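Local coordinates for glycosyl transferases group 1 family protein (PDB 5I45), which probably transfers sugars as a glycosyltransferase of the GT-B fold, of which this chain is the C-terminal, Rossmann-like domain, at residues Tyr30-Phe35 / Leu112-Ala118; Thr44-Glu49 / Leu80-Val84; Val138-Lys142 / Gly156-Pro161. All coordinates share one frame; numbering follows the deposited sequence.

Contact 1: residues Tyr30-Phe35 / Leu112-Ala118; sequences YGIGIF and LDIVVCA
Ile32 and Gly33 pair with Ile114 and Val115 as adjacent central strands of a Rossmann-like parallel sheet, the short strand axes 4.7 Å apart and turned by 24°. Gly33 is gripped at both ends: its N donates to Ile114 O at 3.0 Å, while its O takes a nearly linear bond from Val116 N at 2.9 Å. At the start of the ladder Gly31 O receives Asp113 N at 2.9 Å and, weakly, Ile114 N; at its end a water bridges Phe35 N and Val116 O. A second water links Gly31 N to Asp113 OD1, which lies at the Tyr30 ring edge, in its plane. Leu112 fills the room left by the two glycines: CD2 rests on Gly31 C at 3.6 Å, and CD1 lies against Gly33 CA and meets Phe35 CE1, also at 3.6 Å. Val115 CG2 comes to the Phe35 ring edge. Ile32 CG2, anti to the backbone N, meets Val116 CG2 at 4.2 Å, the two side chains side by side. Asp113 OD2 makes a salt bridge to Arg181. Strand 61-66 flanks 30-35 on its other edge; helices 44-57 and 164-176 cover the Ile32 and Ile114 side, and helix 104-111 lies against Phe35 and Val115.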
loop_
_atom_site.group_PDB
_atom_site.type_symbol
_atom_site.label_atom_id
_atom_site.label_comp_id
_atom_site.label_asym_id
_atom_site.label_seq_id
_atom_site.Cartn_x
_atom_site.Cartn_y
_atom_site.Cartn_z
ATOM N N TYR A 30 -8.103 9.056 -4.945
ATOM C CA TYR A 30 -7.740 8.239 -3.760
ATOM C C TYR A 30 -6.709 7.240 -4.199
ATOM O O TYR A 30 -6.802 6.687 -5.304
ATOM C CB TYR A 30 -8.964 7.477 -3.225
ATOM C CG TYR A 30 -10.134 8.354 -2.911
ATOM C CD1 TYR A 30 -10.216 9.025 -1.687
ATOM C CD2 TYR A 30 -11.139 8.554 -3.841
ATOM C CE1 TYR A 30 -11.295 9.861 -1.403
ATOM C CE2 TYR A 30 -12.214 9.399 -3.576
ATOM C CZ TYR A 30 -12.277 10.053 -2.364
ATOM O OH TYR A 30 -13.372 10.865 -2.119
ATOM N N GLY A 31 -5.739 6.984 -3.331
ATOM C CA GLY A 31 -4.648 6.103 -3.646
ATOM C C GLY A 31 -4.444 4.878 -2.796
ATOM O O GLY A 31 -4.716 4.863 -1.587
ATOM N N ILE A 32 -3.908 3.871 -3.443
ATOM C CA ILE A 32 -3.481 2.603 -2.851
ATOM C C ILE A 32 -2.020 2.437 -3.189
ATOM O O ILE A 32 -1.672 2.613 -4.367
ATOM C CB ILE A 32 -4.245 1.406 -3.448
ATOM C CG1 ILE A 32 -5.743 1.558 -3.304
ATOM C CG2 ILE A 32 -3.738 0.090 -2.884
ATOM C CD1 ILE A 32 -6.466 0.873 -4.447
ATOM N N GLY A 33 -1.157 2.066 -2.257
ATOM C CA GLY A 33 0.245 1.917 -2.558
ATOM C C GLY A 33 0.867 0.630 -2.065
ATOM O O GLY A 33 0.381 -0.015 -1.114
ATOM N N ILE A 34 1.976 0.279 -2.718
ATOM C CA ILE A 34 2.860 -0.782 -2.295
ATOM C C ILE A 34 4.289 -0.224 -2.333
ATOM O O ILE A 34 4.685 0.405 -3.306
ATOM C CB ILE A 34 2.715 -2.092 -3.118
ATOM C CG1 ILE A 34 3.583 -3.197 -2.495
ATOM C CG2 ILE A 34 3.036 -1.901 -4.581
ATOM C CD1 ILE A 34 3.249 -4.592 -2.968
ATOM N N PHE A 35 5.017 -0.442 -1.254
ATOM C CA PHE A 35 6.349 0.120 -1.070
ATOM C C PHE A 35 7.426 -0.924 -1.145
ATOM O O PHE A 35 7.257 -2.023 -0.628
ATOM C CB PHE A 35 6.419 0.798 0.320
ATOM C CG PHE A 35 5.632 2.051 0.403
ATOM C CD1 PHE A 35 4.262 2.013 0.563
ATOM C CD2 PHE A 35 6.269 3.296 0.318
ATOM C CE1 PHE A 35 3.542 3.194 0.669
ATOM C CE2 PHE A 35 5.542 4.464 0.402
ATOM C CZ PHE A 35 4.182 4.418 0.559
ATOM N N LEU A 112 -1.809 8.324 0.837
ATOM C CA LEU A 112 -2.506 7.071 0.511
ATOM C C LEU A 112 -3.570 6.657 1.507
ATOM O O LEU A 112 -3.368 6.749 2.718
ATOM C CB LEU A 112 -1.468 5.932 0.438
ATOM C CG LEU A 112 -0.446 6.087 -0.679
ATOM C CD1 LEU A 112 0.713 5.129 -0.459
ATOM C CD2 LEU A 112 -1.060 5.950 -2.058
ATOM N N ASP A 113 -4.725 6.199 1.014
ATOM C CA ASP A 113 -5.755 5.647 1.873
ATOM C C ASP A 113 -5.482 4.219 2.307
ATOM O O ASP A 113 -5.854 3.841 3.392
ATOM C CB ASP A 113 -7.134 5.727 1.222
ATOM C CG ASP A 113 -7.780 7.066 1.429
ATOM O OD1 ASP A 113 -7.394 8.048 0.784
ATOM O OD2 ASP A 113 -8.661 7.143 2.316
ATOM N N ILE A 114 -4.878 3.436 1.408
ATOM C CA ILE A 114 -4.659 2.000 1.662
ATOM C C ILE A 114 -3.245 1.671 1.288
ATOM O O ILE A 114 -2.764 2.153 0.249
ATOM C CB ILE A 114 -5.638 1.148 0.831
ATOM C CG1 ILE A 114 -7.097 1.511 1.133
ATOM C CG2 ILE A 114 -5.340 -0.337 1.002
ATOM C CD1 ILE A 114 -8.125 0.893 0.201
ATOM N N VAL A 115 -2.593 0.833 2.074
ATOM C CA VAL A 115 -1.267 0.302 1.762
ATOM C C VAL A 115 -1.336 -1.209 1.799
ATOM O O VAL A 115 -1.936 -1.790 2.707
ATOM C CB VAL A 115 -0.173 0.838 2.710
ATOM C CG1 VAL A 115 1.161 0.135 2.464
ATOM C CG2 VAL A 115 -0.001 2.319 2.491
ATOM N N VAL A 116 -0.741 -1.835 0.771
ATOM C CA VAL A 116 -0.635 -3.284 0.710
ATOM C C VAL A 116 0.787 -3.719 0.963
ATOM O O VAL A 116 1.689 -3.193 0.359
ATOM C CB VAL A 116 -1.130 -3.832 -0.644
ATOM C CG1 VAL A 116 -1.031 -5.337 -0.681
ATOM C CG2 VAL A 116 -2.575 -3.400 -0.887
ATOM N N CYS A 117 0.961 -4.690 1.866
ATOM C CA CYS A 117 2.270 -5.267 2.180
ATOM C C CYS A 117 2.130 -6.731 1.793
ATOM O O CYS A 117 1.623 -7.517 2.558
ATOM C CB CYS A 117 2.575 -5.028 3.693
ATOM S SG CYS A 117 2.430 -3.285 4.244
ATOM N N ALA A 118 2.568 -7.073 0.581
ATOM C CA ALA A 118 2.274 -8.365 -0.050
ATOM C C ALA A 118 3.439 -9.359 -0.037
ATOM O O ALA A 118 3.385 -10.375 -0.722
ATOM C CB ALA A 118 1.854 -8.105 -1.495
HETATM O O HOH W 1 -5.556 8.781 -1.076
HETATM O O HOH W 2 3.976 -1.811 1.085
#

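Contact 2: residues Thr44-Glu49 / Leu80-Val84; sequences TQEFIE and LEQKV
Thr44, Gln45, Ile48 and Glu49 face Leu80, Lys83 and Val84 across two nearly parallel helices of a Rossmann-like alpha/beta fold, 44-57 and 74-86, with segment axes 10.4 Å apart and 8° from parallel. Apolar contacts form the inner layer. Leu80 reaches over with its two methyls divided: CD1 meets Thr44 CG2 at 3.7 Å and Ile48 CG1 at 4.1 Å, while CD2 settles over Gln45, 3.9 Å from its CA. One turn on, Ile48 CG2, anti to its own backbone N, meets Val84 CG2 at 3.9 Å, the side chains crossing at about a right angle. Ile48 and Val84 also touch Ile93 of strand 93-96, so this layer closes over the sheet. Polar groups form the outer layer. In one of its two conformers Gln45 runs extended and lays its amide carbon CD 4.0 Å from Lys83 CE; there its NE2 gives a weak hydrogen bond to Glu49 OE2 within the same helix. Lys83, bent at its last torsion (chi4 -64°), makes a long salt bridge to Glu49, and a long, weak ion pair with Glu79. A water closes the gap, donating to Glu49 OE2 at 2.8 Å and accepting from Lys83 NZ at 2.9 Å.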
loop_
_atom_site.group_PDB
_atom_site.type_symbol
_atom_site.label_atom_id
_atom_site.label_comp_id
_atom_site.label_asym_id
_atom_site.label_seq_id
_atom_site.Cartn_x
_atom_site.Cartn_y
_atom_site.Cartn_z
ATOM N N THR A 44 4.761 -8.067 -5.618
ATOM C CA THR A 44 4.348 -6.996 -6.498
ATOM C C THR A 44 3.370 -7.476 -7.591
ATOM O O THR A 44 2.474 -6.721 -7.985
ATOM C CB THR A 44 5.548 -6.307 -7.173
ATOM O OG1 THR A 44 6.660 -6.223 -6.255
ATOM C CG2 THR A 44 5.132 -4.949 -7.708
ATOM N N GLN A 45 3.503 -8.733 -8.016
ATOM C CA GLN A 45 2.579 -9.263 -8.990
ATOM C C GLN A 45 1.171 -9.469 -8.415
ATOM O O GLN A 45 0.190 -9.178 -9.111
ATOM C CB GLN A 45 3.102 -10.541 -9.615
ATOM C CG GLN A 45 2.202 -11.003 -10.732
ATOM C CD GLN A 45 2.890 -11.909 -11.684
ATOM O OE1 GLN A 45 4.014 -11.640 -12.113
ATOM N NE2 GLN A 45 2.215 -12.995 -12.041
ATOM N N GLU A 46 1.056 -9.981 -7.182
ATOM C CA GLU A 46 -0.276 -10.121 -6.607
ATOM C C GLU A 46 -0.908 -8.742 -6.418
ATOM O O GLU A 46 -2.119 -8.573 -6.574
ATOM C CB GLU A 46 -0.238 -10.944 -5.312
ATOM C CG GLU A 46 0.183 -12.383 -5.544
ATOM C CD GLU A 46 1.680 -12.569 -5.672
ATOM O OE1 GLU A 46 2.375 -12.315 -4.679
ATOM O OE2 GLU A 46 2.155 -12.959 -6.758
ATOM N N PHE A 47 -0.086 -7.747 -6.126
ATOM C CA PHE A 47 -0.618 -6.394 -6.003
ATOM C C PHE A 47 -1.151 -5.878 -7.333
ATOM O O PHE A 47 -2.274 -5.377 -7.395
ATOM C CB PHE A 47 0.455 -5.454 -5.510
ATOM C CG PHE A 47 0.017 -4.017 -5.393
ATOM C CD1 PHE A 47 -0.660 -3.547 -4.262
ATOM C CD2 PHE A 47 0.277 -3.129 -6.409
ATOM C CE1 PHE A 47 -1.023 -2.227 -4.166
ATOM C CE2 PHE A 47 -0.102 -1.808 -6.323
ATOM C CZ PHE A 47 -0.752 -1.355 -5.195
ATOM N N ILE A 48 -0.357 -5.997 -8.391
ATOM C CA ILE A 48 -0.792 -5.523 -9.702
ATOM C C ILE A 48 -2.040 -6.279 -10.183
ATOM O O ILE A 48 -2.988 -5.654 -10.692
ATOM C CB ILE A 48 0.367 -5.623 -10.724
ATOM C CG1 ILE A 48 1.468 -4.579 -10.353
ATOM C CG2 ILE A 48 -0.128 -5.438 -12.155
ATOM C CD1 ILE A 48 1.066 -3.146 -10.492
ATOM N N GLU A 49 -2.044 -7.592 -10.028
ATOM C CA GLU A 49 -3.198 -8.383 -10.448
ATOM C C GLU A 49 -4.436 -7.988 -9.641
ATOM O O GLU A 49 -5.532 -7.819 -10.199
ATOM C CB GLU A 49 -2.892 -9.880 -10.344
ATOM C CG GLU A 49 -1.907 -10.324 -11.424
ATOM C CD GLU A 49 -1.388 -11.729 -11.245
ATOM O OE1 GLU A 49 -1.520 -12.280 -10.144
ATOM O OE2 GLU A 49 -0.820 -12.265 -12.207
ATOM N N LEU A 80 4.878 -6.570 -15.627
ATOM C CA LEU A 80 3.802 -5.920 -14.875
ATOM C C LEU A 80 3.216 -4.714 -15.624
ATOM O O LEU A 80 1.997 -4.541 -15.678
ATOM C CB LEU A 80 4.301 -5.509 -13.505
ATOM C CG LEU A 80 4.751 -6.658 -12.610
ATOM C CD1 LEU A 80 5.196 -6.042 -11.287
ATOM C CD2 LEU A 80 3.697 -7.714 -12.417
ATOM N N GLU A 81 4.091 -3.909 -16.206
ATOM C CA GLU A 81 3.631 -2.738 -16.992
ATOM C C GLU A 81 2.776 -3.176 -18.168
ATOM O O GLU A 81 1.758 -2.542 -18.457
ATOM C CB GLU A 81 4.807 -1.891 -17.450
ATOM C CG GLU A 81 5.485 -1.171 -16.304
ATOM C CD GLU A 81 6.869 -0.657 -16.644
ATOM O OE1 GLU A 81 7.501 -1.136 -17.611
ATOM O OE2 GLU A 81 7.352 0.228 -15.917
ATOM N N GLN A 82 3.173 -4.264 -18.828
ATOM C CA GLN A 82 2.373 -4.842 -19.910
ATOM C C GLN A 82 1.021 -5.303 -19.449
ATOM O O GLN A 82 0.028 -5.104 -20.154
ATOM C CB GLN A 82 3.080 -6.058 -20.579
ATOM C CG GLN A 82 2.236 -6.880 -21.580
ATOM C CD GLN A 82 1.290 -7.940 -20.983
ATOM O OE1 GLN A 82 0.164 -8.122 -21.480
ATOM N NE2 GLN A 82 1.732 -8.637 -19.935
ATOM N N LYS A 83 0.960 -5.976 -18.307
ATOM C CA LYS A 83 -0.323 -6.461 -17.795
ATOM C C LYS A 83 -1.272 -5.284 -17.607
ATOM O O LYS A 83 -2.436 -5.351 -17.937
ATOM C CB LYS A 83 -0.174 -7.192 -16.448
ATOM C CG LYS A 83 0.452 -8.564 -16.470
ATOM C CD LYS A 83 0.433 -9.148 -15.064
ATOM C CE LYS A 83 1.157 -10.468 -14.984
ATOM N NZ LYS A 83 0.510 -11.515 -15.801
ATOM N N VAL A 84 -0.769 -4.197 -17.034
ATOM C CA VAL A 84 -1.577 -2.994 -16.830
ATOM C C VAL A 84 -2.077 -2.403 -18.154
ATOM O O VAL A 84 -3.253 -2.061 -18.280
ATOM C CB VAL A 84 -0.771 -1.948 -16.039
ATOM C CG1 VAL A 84 -1.511 -0.630 -15.985
ATOM C CG2 VAL A 84 -0.480 -2.435 -14.615
HETATM O O HOH W 3 -2.150 -11.844 -14.664
#

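Contact 3: residues Val138-Lys142 / Gly156-Pro161; sequences VIATK and GYLVEP
In the conformer described, one of two, the Tyr157 ring has Val138 O at one edge, close to its plane, 4.1 Å from CD2; its hydroxyl is hydrogen-bonded to Asp153. That carbonyl of Val138 is chiefly engaged by the backbone: Tyr157 N donates to Val138 O at 2.8 Å, in the carbonyl plane. The parallel ladder goes on with Ala140 N to Tyr157 O and Val159 N to Ala140 O, both at 2.9 Å, each donor tilted from the carbonyl plane by more than 30°. A CA-H...O contact follows, Thr141 CA to Val159 O at 3.4 Å; beyond it a water accepts from Lys142 N and donates to Val159 O. On the Tyr157 side of the sheet Ile139 CG2 meets Val159 CG1 at 3.9 Å. Leu158 CD2 lies 3.6 Å from Ala140 O. Thr141 turns its methyl CG2, anti to the carbonyl carbon, onto Pro161 CA at 3.7 Å, while OG1 is bonded to Ser119 O and Gly144 N. The pair forms one edge of the six-stranded parallel sheet, with 157-158 outermost and strand 114-117 on the inner flank of 137-140. Helix 164-176 packs on Ile139 and Tyr157, helix 178-195 also reaches Tyr157, and Ile150 touches Val138 and Leu158.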
loop_
_atom_site.group_PDB
_atom_site.type_symbol
_atom_site.label_atom_id
_atom_site.label_comp_id
_atom_site.label_asym_id
_atom_site.label_seq_id
_atom_site.Cartn_x
_atom_site.Cartn_y
_atom_site.Cartn_z
ATOM N N VAL A 138 -4.220 -0.934 6.255
ATOM C CA VAL A 138 -3.252 -1.900 5.748
ATOM C C VAL A 138 -3.856 -3.268 5.489
ATOM O O VAL A 138 -4.615 -3.846 6.312
ATOM C CB VAL A 138 -2.078 -2.044 6.743
ATOM C CG1 VAL A 138 -1.106 -3.152 6.341
ATOM C CG2 VAL A 138 -1.323 -0.741 6.836
ATOM N N ILE A 139 -3.471 -3.785 4.314
ATOM C CA ILE A 139 -3.724 -5.169 3.926
ATOM C C ILE A 139 -2.349 -5.809 3.833
ATOM O O ILE A 139 -1.491 -5.318 3.135
ATOM C CB ILE A 139 -4.407 -5.243 2.555
ATOM C CG1 ILE A 139 -5.781 -4.580 2.589
ATOM C CG2 ILE A 139 -4.529 -6.715 2.130
ATOM C CD1 ILE A 139 -6.322 -4.260 1.208
ATOM N N ALA A 140 -2.131 -6.901 4.548
ATOM C CA ALA A 140 -0.819 -7.516 4.602
ATOM C C ALA A 140 -0.859 -9.015 4.639
ATOM O O ALA A 140 -1.811 -9.621 5.110
ATOM C CB ALA A 140 -0.104 -7.042 5.888
ATOM N N THR A 141 0.220 -9.621 4.143
ATOM C CA THR A 141 0.497 -11.032 4.401
ATOM C C THR A 141 1.115 -11.152 5.822
ATOM O O THR A 141 1.480 -10.168 6.441
ATOM C CB THR A 141 1.530 -11.541 3.409
ATOM O OG1 THR A 141 2.682 -10.699 3.500
ATOM C CG2 THR A 141 0.993 -11.527 1.992
ATOM N N LYS A 142 1.309 -12.384 6.265
ATOM C CA LYS A 142 1.999 -12.674 7.549
ATOM C C LYS A 142 3.372 -11.975 7.565
ATOM O O LYS A 142 3.728 -11.274 8.530
ATOM C CB LYS A 142 2.174 -14.181 7.698
ATOM C CG LYS A 142 2.858 -14.623 8.986
ATOM C CD LYS A 142 2.851 -16.139 9.144
ATOM C CE LYS A 142 1.452 -16.669 9.410
ATOM N NZ LYS A 142 1.459 -18.018 10.025
ATOM N N GLY A 156 -6.461 -3.923 10.594
ATOM C CA GLY A 156 -5.924 -4.152 9.262
ATOM C C GLY A 156 -6.510 -5.452 8.758
ATOM O O GLY A 156 -7.403 -6.028 9.413
ATOM N N TYR A 157 -5.986 -5.933 7.631
ATOM C CA TYR A 157 -6.411 -7.203 7.087
ATOM C C TYR A 157 -5.228 -8.056 6.832
ATOM O O TYR A 157 -4.093 -7.565 6.597
ATOM C CB TYR A 157 -7.248 -7.010 5.822
ATOM C CG TYR A 157 -8.506 -6.374 6.249
ATOM C CD1 TYR A 157 -9.579 -7.137 6.668
ATOM C CD2 TYR A 157 -8.557 -5.004 6.429
ATOM C CE1 TYR A 157 -10.733 -6.533 7.154
ATOM C CE2 TYR A 157 -9.673 -4.389 6.924
ATOM C CZ TYR A 157 -10.758 -5.147 7.305
ATOM O OH TYR A 157 -11.858 -4.504 7.785
ATOM N N LEU A 158 -5.486 -9.347 6.938
ATOM C CA LEU A 158 -4.476 -10.347 6.634
ATOM C C LEU A 158 -4.920 -11.152 5.422
ATOM O O LEU A 158 -6.088 -11.538 5.284
ATOM C CB LEU A 158 -4.246 -11.268 7.828
ATOM C CG LEU A 158 -3.544 -10.574 8.984
ATOM C CD1 LEU A 158 -3.551 -11.413 10.244
ATOM C CD2 LEU A 158 -2.122 -10.183 8.637
ATOM N N VAL A 159 -3.976 -11.406 4.545
ATOM C CA VAL A 159 -4.219 -12.263 3.388
ATOM C C VAL A 159 -3.140 -13.309 3.315
ATOM O O VAL A 159 -2.064 -13.140 3.851
ATOM C CB VAL A 159 -4.271 -11.475 2.063
ATOM C CG1 VAL A 159 -5.452 -10.518 2.089
ATOM C CG2 VAL A 159 -2.985 -10.721 1.764
ATOM N N GLU A 160 -3.459 -14.408 2.643
ATOM C CA GLU A 160 -2.418 -15.379 2.348
ATOM C C GLU A 160 -1.460 -14.815 1.309
ATOM O O GLU A 160 -1.861 -14.013 0.462
ATOM C CB GLU A 160 -3.038 -16.664 1.807
ATOM C CG GLU A 160 -3.889 -17.395 2.841
ATOM C CD GLU A 160 -3.096 -17.883 4.024
ATOM O OE1 GLU A 160 -1.951 -18.353 3.863
ATOM O OE2 GLU A 160 -3.652 -17.826 5.143
ATOM N N PRO A 161 -0.181 -15.199 1.367
ATOM C CA PRO A 161 0.730 -14.845 0.283
ATOM C C PRO A 161 0.304 -15.496 -1.018
ATOM O O PRO A 161 -0.437 -16.505 -1.029
ATOM C CB PRO A 161 2.077 -15.391 0.775
ATOM C CG PRO A 161 1.727 -16.490 1.710
ATOM C CD PRO A 161 0.437 -16.110 2.352
HETATM O O HOH W 4 -0.392 -14.447 5.575
#

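Contacts 1 and 3 belong to the same parallel sheet, 1 at its centre and 3 at an edge; strands 114-117 and 137-140 join them, Cys117 N probably bonding Ile139 O. Both are backbone ladders, but glycines let Leu112 close in on the strand in contact 1, whereas contact 3 runs out into loop and a water. Contact 2 is of another kind: two helices on one face, partly buried, with no direct hydrogen bond between the two segments and a charged, hydrated outer rim. Phe47 ties its helix to contact 1, its CD2 lying 3.5 Å from Ile34 CG2. Contacts 2 and 3 do not touch, their centres lying about 18 Å apart.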